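Anti-sigma-factor antagonist (STAS) domain protein (Moorella thermoacetica, PDB 3ZXN) probably serves as the RsbS component of a bacterial stressosome, a modular STAS-domain assembly adapted here to control secondary messenger signalling. Local coordinates at residues I7-D12 with T39-K44; G45-I50 with L105-G110; P77-G82 with G100-L105. The protein carries 1 engineered substitution. All coordinates share one frame; numbering follows the deposited sequence.

Contact 1 of 3, residues I7-D12 with T39-K44; sequences ILKVDD and TGVAGK
K9 lays its terminal NZ against V41, 3.4 Å from CG1, where the outer hairpin of the STAS domain, strands 7-10 and 13-17, meets the loop leading from helix 25-38 into strand 45-49. CG stands anti to the backbone N (chi1 -160°) and the rest of the chain is extended, a length that suits a lysine spanning from an edge strand to a loop. NZ donates to A42 O at 2.9 Å, and the same side chain makes a cation-pi contact with W14. An alanine here would probably leave A42 O without this donor and W14 without its cation, and open a gap beside V41 CG1. D11 and D12 form the hairpin turn with positive phi, a backbone shape that aspartate tolerates better than most residues. D12 CB rests on the aliphatic part of K44, 3.9 Å from CG; its OD2 stays 4.5 Å from K44 NZ, too far for a salt bridge, though the opposite charges probably attract. Glycine suits position 43, since a CB there would press on D12 O. That oxygen receives K44 N-H at 2.7 Å, nearly straight at 170° and tilted from the carbonyl plane.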
loop_
_atom_site.group_PDB
_atom_site.type_symbol
_atom_site.label_atom_id
_atom_site.label_comp_id
_atom_site.label_asym_id
_atom_site.label_seq_id
_atom_site.Cartn_x
_atom_site.Cartn_y
_atom_site.Cartn_z
ATOM N N ILE A 7 -9.276 1.801 7.171
ATOM C CA ILE A 7 -8.830 0.582 6.536
ATOM C C ILE A 7 -10.066 -0.203 6.155
ATOM O O ILE A 7 -10.769 -0.716 7.028
ATOM C CB ILE A 7 -7.963 -0.247 7.499
ATOM C CG1 ILE A 7 -6.722 0.563 7.915
ATOM C CG2 ILE A 7 -7.603 -1.595 6.860
ATOM C CD1 ILE A 7 -5.907 -0.056 9.051
ATOM N N LEU A 8 -10.339 -0.287 4.853
ATOM C CA LEU A 8 -11.541 -0.955 4.353
ATOM C C LEU A 8 -11.271 -2.410 3.963
ATOM O O LEU A 8 -10.144 -2.785 3.657
ATOM C CB LEU A 8 -12.089 -0.213 3.116
ATOM C CG LEU A 8 -12.183 1.319 3.212
ATOM C CD1 LEU A 8 -12.635 1.950 1.889
ATOM C CD2 LEU A 8 -13.099 1.739 4.351
ATOM N N LYS A 9 -12.319 -3.222 3.959
ATOM C CA LYS A 9 -12.218 -4.569 3.422
ATOM C C LYS A 9 -13.304 -4.753 2.375
ATOM O O LYS A 9 -14.480 -4.523 2.647
ATOM C CB LYS A 9 -12.353 -5.621 4.532
ATOM C CG LYS A 9 -11.794 -6.990 4.143
ATOM C CD LYS A 9 -11.645 -7.909 5.346
ATOM C CE LYS A 9 -10.629 -9.012 5.062
ATOM N NZ LYS A 9 -10.510 -9.980 6.189
ATOM N N VAL A 10 -12.910 -5.130 1.166
ATOM C CA VAL A 10 -13.879 -5.346 0.095
ATOM C C VAL A 10 -13.649 -6.704 -0.547
ATOM O O VAL A 10 -12.567 -6.969 -1.056
ATOM C CB VAL A 10 -13.786 -4.268 -1.018
ATOM C CG1 VAL A 10 -14.964 -4.424 -2.012
ATOM C CG2 VAL A 10 -13.770 -2.869 -0.418
ATOM N N ASP A 11 -14.676 -7.557 -0.547
ATOM C CA ASP A 11 -14.540 -8.891 -1.120
ATOM C C ASP A 11 -13.263 -9.566 -0.597
ATOM O O ASP A 11 -12.538 -10.197 -1.360
ATOM C CB ASP A 11 -14.488 -8.827 -2.656
ATOM C CG ASP A 11 -15.727 -8.173 -3.263
ATOM O OD1 ASP A 11 -16.787 -8.173 -2.599
ATOM O OD2 ASP A 11 -15.634 -7.658 -4.401
ATOM N N ASP A 12 -12.998 -9.408 0.698
ATOM C CA ASP A 12 -11.827 -10.011 1.364
ATOM C C ASP A 12 -10.479 -9.373 1.030
ATOM O O ASP A 12 -9.435 -9.891 1.440
ATOM C CB ASP A 12 -11.734 -11.517 1.107
ATOM C CG ASP A 12 -12.822 -12.295 1.814
ATOM O OD1 ASP A 12 -13.208 -11.899 2.937
ATOM O OD2 ASP A 12 -13.290 -13.301 1.238
ATOM N N THR A 39 -2.547 -9.154 9.961
ATOM C CA THR A 39 -2.094 -10.367 10.643
ATOM C C THR A 39 -3.154 -10.976 11.564
ATOM O O THR A 39 -2.868 -11.911 12.304
ATOM C CB THR A 39 -0.778 -10.145 11.425
ATOM O OG1 THR A 39 -0.950 -9.110 12.404
ATOM C CG2 THR A 39 0.312 -9.736 10.470
ATOM N N GLY A 40 -4.373 -10.447 11.527
ATOM C CA GLY A 40 -5.471 -11.043 12.280
ATOM C C GLY A 40 -6.327 -11.938 11.393
ATOM O O GLY A 40 -5.995 -13.095 11.120
ATOM N N VAL A 41 -7.449 -11.404 10.932
ATOM C CA VAL A 41 -8.277 -12.148 9.999
ATOM C C VAL A 41 -7.562 -12.249 8.662
ATOM O O VAL A 41 -6.963 -11.282 8.192
ATOM C CB VAL A 41 -9.656 -11.499 9.812
ATOM C CG1 VAL A 41 -10.451 -12.262 8.775
ATOM C CG2 VAL A 41 -10.396 -11.479 11.139
ATOM N N ALA A 42 -7.596 -13.430 8.060
ATOM C CA ALA A 42 -6.975 -13.612 6.759
ATOM C C ALA A 42 -7.666 -12.692 5.744
ATOM O O ALA A 42 -8.806 -12.287 5.951
ATOM C CB ALA A 42 -7.071 -15.070 6.327
ATOM N N GLY A 43 -6.953 -12.345 4.677
ATOM C CA GLY A 43 -7.492 -11.538 3.593
ATOM C C GLY A 43 -6.848 -12.053 2.324
ATOM O O GLY A 43 -5.862 -12.789 2.399
ATOM N N LYS A 44 -7.384 -11.679 1.166
ATOM C CA LYS A 44 -6.858 -12.183 -0.098
ATOM C C LYS A 44 -5.753 -11.290 -0.636
ATOM O O LYS A 44 -5.041 -11.660 -1.572
ATOM C CB LYS A 44 -7.972 -12.301 -1.154
ATOM C CG LYS A 44 -9.003 -13.387 -0.862
ATOM C CD LYS A 44 -10.101 -13.401 -1.952
ATOM C CE LYS A 44 -11.091 -14.532 -1.723
ATOM N NZ LYS A 44 -12.056 -14.654 -2.860
#

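Contact 2 of 3, residues G45-I50 with L105-G110; sequences GLVIDI and LNLQKG
In the conformer described, L107 sets its CD2 methyl 3.5 Å from D49 CB and 3.6 Å from V47 CG1; V47 and L107 each have a second deposited conformer, so this packing may vary. V47 and D49 alternate with I48 along the strand, which turns both of their side chains to the helix. The branched V47 suits a buried strand, and a leucine on the first turn of the helix is long enough to reach both partners. G110 completes the apolar patch from the backbone: a CB on it would point at the strand, and without one its CA comes within 6.2 Å of V47 CA. The buried D49 carboxylate is well supplied with partners. OD1 accepts from S51 OG, while OD2 pairs with T81 OG1 and accepts a hydrogen bond from a water 2.7 Å away, which also donates, at 3.3 Å, to L105 O. Farther out, N106 fixes the start of the helix as its N-cap, OD1 receiving K109 N at 2.9 Å in a nearly straight bond (175°). As in an alpha/beta STAS domain, whose sheet carries helices on both faces, strand 45-49 runs mid-sheet between 13-17 and 78-81, with helix 107-118 over its V47 and D49 side and helix 58-74 meeting L46 and I48 on the other.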
loop_
_atom_site.group_PDB
_atom_site.type_symbol
_atom_site.label_atom_id
_atom_site.label_comp_id
_atom_site.label_asym_id
_atom_site.label_seq_id
_atom_site.Cartn_x
_atom_site.Cartn_y
_atom_site.Cartn_z
ATOM N N GLY A 45 -5.619 -10.101 -0.063
ATOM C CA GLY A 45 -4.642 -9.162 -0.586
ATOM C C GLY A 45 -4.822 -7.765 -0.039
ATOM O O GLY A 45 -5.753 -7.499 0.711
ATOM N N LEU A 46 -3.926 -6.872 -0.444
ATOM C CA LEU A 46 -3.873 -5.539 0.098
ATOM C C LEU A 46 -3.611 -4.541 -1.031
ATOM O O LEU A 46 -2.691 -4.720 -1.827
ATOM C CB LEU A 46 -2.746 -5.457 1.155
ATOM C CG LEU A 46 -2.327 -4.073 1.645
ATOM C CD1 LEU A 46 -3.497 -3.381 2.286
ATOM C CD2 LEU A 46 -1.158 -4.173 2.646
ATOM N N VAL A 47 -4.433 -3.500 -1.090
ATOM C CA VAL A 47 -4.245 -2.404 -2.046
ATOM C C VAL A 47 -4.069 -1.105 -1.284
ATOM O O VAL A 47 -4.896 -0.761 -0.438
ATOM C CB VAL A 47 -5.471 -2.209 -2.982
ATOM C CG1 VAL A 47 -5.136 -1.176 -4.070
ATOM C CG2 VAL A 47 -5.910 -3.529 -3.586
ATOM N N ILE A 48 -2.989 -0.382 -1.569
ATOM C CA ILE A 48 -2.786 0.903 -0.918
ATOM C C ILE A 48 -2.600 1.987 -1.969
ATOM O O ILE A 48 -1.722 1.876 -2.814
ATOM C CB ILE A 48 -1.540 0.915 -0.011
ATOM C CG1 ILE A 48 -1.691 -0.097 1.132
ATOM C CG2 ILE A 48 -1.332 2.326 0.524
ATOM C CD1 ILE A 48 -0.436 -0.125 2.095
ATOM N N ASP A 49 -3.419 3.034 -1.900
ATOM C CA ASP A 49 -3.351 4.115 -2.883
ATOM C C ASP A 49 -2.730 5.356 -2.264
ATOM O O ASP A 49 -3.124 5.777 -1.180
ATOM C CB ASP A 49 -4.739 4.458 -3.446
ATOM C CG ASP A 49 -4.680 5.538 -4.517
ATOM O OD1 ASP A 49 -4.619 6.734 -4.159
ATOM O OD2 ASP A 49 -4.693 5.183 -5.711
ATOM N N ILE A 50 -1.790 5.957 -2.981
ATOM C CA ILE A 50 -1.125 7.162 -2.492
ATOM C C ILE A 50 -1.295 8.390 -3.386
ATOM O O ILE A 50 -0.521 9.337 -3.279
ATOM C CB ILE A 50 0.388 6.894 -2.257
ATOM C CG1 ILE A 50 1.065 6.426 -3.558
ATOM C CG2 ILE A 50 0.544 5.849 -1.182
ATOM C CD1 ILE A 50 2.624 6.411 -3.506
ATOM N N LEU A 105 -2.752 1.800 -11.559
ATOM C CA LEU A 105 -3.029 3.216 -11.750
ATOM C C LEU A 105 -3.923 3.776 -10.647
ATOM O O LEU A 105 -3.761 4.904 -10.218
ATOM C CB LEU A 105 -3.716 3.433 -13.121
ATOM C CG LEU A 105 -4.054 4.889 -13.452
ATOM C CD1 LEU A 105 -2.785 5.741 -13.427
ATOM C CD2 LEU A 105 -4.801 5.005 -14.817
ATOM N N ASN A 106 -4.882 2.972 -10.212
ATOM C CA ASN A 106 -5.872 3.410 -9.246
ATOM C C ASN A 106 -6.417 2.201 -8.511
ATOM O O ASN A 106 -5.990 1.072 -8.757
ATOM C CB ASN A 106 -7.006 4.163 -9.949
ATOM C CG ASN A 106 -7.663 3.340 -11.025
ATOM O OD1 ASN A 106 -7.986 2.173 -10.821
ATOM N ND2 ASN A 106 -7.840 3.937 -12.196
ATOM N N LEU A 107 -7.378 2.435 -7.627
ATOM C CA LEU A 107 -7.916 1.358 -6.804
ATOM C C LEU A 107 -8.613 0.278 -7.621
ATOM O O LEU A 107 -8.540 -0.905 -7.276
ATOM C CB LEU A 107 -8.864 1.890 -5.724
ATOM C CG LEU A 107 -8.275 2.616 -4.517
ATOM C CD1 LEU A 107 -9.360 2.756 -3.455
ATOM C CD2 LEU A 107 -7.063 1.868 -3.957
ATOM N N GLN A 108 -9.292 0.670 -8.701
ATOM C CA GLN A 108 -10.004 -0.325 -9.506
ATOM C C GLN A 108 -9.005 -1.281 -10.167
ATOM O O GLN A 108 -9.145 -2.504 -10.090
ATOM C CB GLN A 108 -10.895 0.345 -10.573
ATOM C CG GLN A 108 -11.636 -0.660 -11.442
ATOM C CD GLN A 108 -12.737 -1.399 -10.674
ATOM O OE1 GLN A 108 -13.532 -0.787 -9.963
ATOM N NE2 GLN A 108 -12.768 -2.720 -10.807
ATOM N N LYS A 109 -8.015 -0.699 -10.837
ATOM C CA LYS A 109 -6.945 -1.441 -11.498
ATOM C C LYS A 109 -6.172 -2.290 -10.477
ATOM O O LYS A 109 -5.730 -3.400 -10.778
ATOM C CB LYS A 109 -5.972 -0.452 -12.151
ATOM C CG LYS A 109 -6.629 0.441 -13.204
ATOM C CD LYS A 109 -6.411 -0.107 -14.560
ATOM C CE LYS A 109 -6.811 0.922 -15.623
ATOM N NZ LYS A 109 -6.356 0.476 -16.952
ATOM N N GLY A 110 -6.010 -1.743 -9.281
ATOM C CA GLY A 110 -5.319 -2.439 -8.199
ATOM C C GLY A 110 -6.078 -3.688 -7.803
ATOM O O GLY A 110 -5.534 -4.791 -7.816
HETATM O O HOH W 1 -5.302 6.617 -7.893
#

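Contact 3 of 3, residues P77-G82 with G100-L105; sequences PFVLTG and GMATAL
Strands 78-81 and 102-104 run parallel, their axes approaching to 4.5 Å with a twist of 37° between directions, as the two strands of a beta-alpha-beta unit connected through helix 85-93. L80 is gripped at both ends: its N donates to A102 O at 3.1 Å and its O accepts from A104 N at 3.0 Å. On the face under helix 107-118, V79, in the conformer described, places CG2 3.9 Å from A104 CB, and T81 CG2 lies 3.8 Å from the same methyl. Alanines suit this edge strand because K113 and K109 of the helix pack over A102 and A104. L80 and T103 point to the other face, where L64 of helix 58-74 meets L80 and I83 meets T103. M101 precedes the edge strand and bends at chi3 (-71°), swinging CE toward F78, 3.3 Å from CE2, in an oblique and snug contact; the methyl also reaches L80 CB. The flexible thioether chain suits a place that must fit both an aromatic ring and an aliphatic neighbour. G82 leaves the strand with positive phi, a conformation glycine adopts readily, and its N donates to A104 O. At the other end the strands splay, and a water bridges them, donating to F78 O at 2.7 Å and accepting from A102 N.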
loop_
_atom_site.group_PDB
_atom_site.type_symbol
_atom_site.label_atom_id
_atom_site.label_comp_id
_atom_site.label_asym_id
_atom_site.label_seq_id
_atom_site.Cartn_x
_atom_site.Cartn_y
_atom_site.Cartn_z
ATOM N N PRO A 77 -0.687 -10.935 -1.237
ATOM C CA PRO A 77 -0.519 -10.101 -2.432
ATOM C C PRO A 77 -0.707 -8.613 -2.128
ATOM O O PRO A 77 -1.639 -8.248 -1.425
ATOM C CB PRO A 77 -1.649 -10.602 -3.360
ATOM C CG PRO A 77 -1.795 -12.049 -2.994
ATOM C CD PRO A 77 -1.557 -12.099 -1.490
ATOM N N PHE A 78 0.146 -7.765 -2.692
ATOM C CA PHE A 78 0.149 -6.350 -2.357
ATOM C C PHE A 78 0.333 -5.519 -3.619
ATOM O O PHE A 78 1.241 -5.788 -4.390
ATOM C CB PHE A 78 1.310 -6.066 -1.374
ATOM C CG PHE A 78 1.565 -4.605 -1.120
ATOM C CD1 PHE A 78 0.548 -3.766 -0.700
ATOM C CD2 PHE A 78 2.838 -4.074 -1.258
ATOM C CE1 PHE A 78 0.793 -2.412 -0.452
ATOM C CE2 PHE A 78 3.082 -2.730 -0.995
ATOM C CZ PHE A 78 2.058 -1.901 -0.599
ATOM N N VAL A 79 -0.535 -4.529 -3.831
ATOM C CA VAL A 79 -0.375 -3.608 -4.950
ATOM C C VAL A 79 -0.427 -2.156 -4.463
ATOM O O VAL A 79 -1.259 -1.793 -3.635
ATOM C CB VAL A 79 -1.409 -3.886 -6.096
ATOM C CG1 VAL A 79 -2.823 -3.697 -5.606
ATOM C CG2 VAL A 79 -1.127 -3.015 -7.329
ATOM N N LEU A 80 0.505 -1.346 -4.964
ATOM C CA LEU A 80 0.595 0.068 -4.624
ATOM C C LEU A 80 0.066 0.844 -5.826
ATOM O O LEU A 80 0.449 0.541 -6.954
ATOM C CB LEU A 80 2.056 0.462 -4.368
ATOM C CG LEU A 80 2.333 1.893 -3.903
ATOM C CD1 LEU A 80 1.758 2.130 -2.502
ATOM C CD2 LEU A 80 3.834 2.205 -3.935
ATOM N N THR A 81 -0.822 1.807 -5.583
ATOM C CA THR A 81 -1.524 2.487 -6.673
ATOM C C THR A 81 -1.486 4.012 -6.548
ATOM O O THR A 81 -1.244 4.553 -5.462
ATOM C CB THR A 81 -3.025 2.013 -6.802
ATOM O OG1 THR A 81 -3.797 2.491 -5.699
ATOM C CG2 THR A 81 -3.136 0.489 -6.858
ATOM N N GLY A 82 -1.730 4.696 -7.673
ATOM C CA GLY A 82 -1.806 6.153 -7.709
ATOM C C GLY A 82 -0.447 6.836 -7.603
ATOM O O GLY A 82 -0.283 7.768 -6.825
ATOM N N GLY A 100 10.007 -4.228 -9.374
ATOM C CA GLY A 100 9.799 -5.596 -8.949
ATOM C C GLY A 100 8.542 -5.813 -8.127
ATOM O O GLY A 100 8.311 -6.920 -7.651
ATOM N N MET A 101 7.729 -4.776 -7.946
ATOM C CA MET A 101 6.498 -4.958 -7.184
ATOM C C MET A 101 5.264 -4.653 -8.031
ATOM O O MET A 101 5.370 -4.015 -9.077
ATOM C CB MET A 101 6.506 -4.125 -5.906
ATOM C CG MET A 101 6.287 -2.654 -6.106
ATOM S SD MET A 101 6.299 -1.761 -4.527
ATOM C CE MET A 101 4.770 -2.286 -3.788
ATOM N N ALA A 102 4.112 -5.130 -7.576
ATOM C CA ALA A 102 2.858 -4.881 -8.280
ATOM C C ALA A 102 2.410 -3.442 -8.031
ATOM O O ALA A 102 2.234 -3.019 -6.889
ATOM C CB ALA A 102 1.793 -5.862 -7.823
ATOM N N THR A 103 2.256 -2.671 -9.103
ATOM C CA THR A 103 1.697 -1.337 -8.981
ATOM C C THR A 103 0.528 -1.212 -9.984
ATOM O O THR A 103 0.490 -1.926 -10.981
ATOM C CB THR A 103 2.750 -0.211 -9.205
ATOM O OG1 THR A 103 3.279 -0.282 -10.533
ATOM C CG2 THR A 103 3.927 -0.296 -8.178
ATOM N N ALA A 104 -0.425 -0.338 -9.687
ATOM C CA ALA A 104 -1.549 -0.088 -10.599
ATOM C C ALA A 104 -1.946 1.393 -10.585
ATOM O O ALA A 104 -1.503 2.169 -9.738
ATOM C CB ALA A 104 -2.737 -1.010 -10.301
ATOM N N LEU A 105 -2.752 1.800 -11.559
ATOM C CA LEU A 105 -3.029 3.216 -11.750
ATOM C C LEU A 105 -3.923 3.776 -10.647
ATOM O O LEU A 105 -3.761 4.904 -10.218
ATOM C CB LEU A 105 -3.716 3.433 -13.121
ATOM C CG LEU A 105 -4.054 4.889 -13.452
ATOM C CD1 LEU A 105 -2.785 5.741 -13.427
ATOM C CD2 LEU A 105 -4.801 5.005 -14.817
HETATM O O HOH W 2 3.818 -6.521 -4.977
#

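In the fold
From the N terminus, contact 1 closes first: the chain passes through strand 13-17 and helix 25-38 before residues 39-44 return to the hairpin turn. The very next residues open contact 2, whose loop runs on to residues 105-110 and holds all of contact 3 within it, along with helix 58-74. Contact 1 therefore stands in series with the other two, none crossing. Contacts 2 and 3 have centres about 7 Å apart and share L105, where strand 102-104 gives way to helix 107-118. Together the three tie an outer hairpin, the middle strands, the far edge strand and the C-terminal helix into one sheet-based domain.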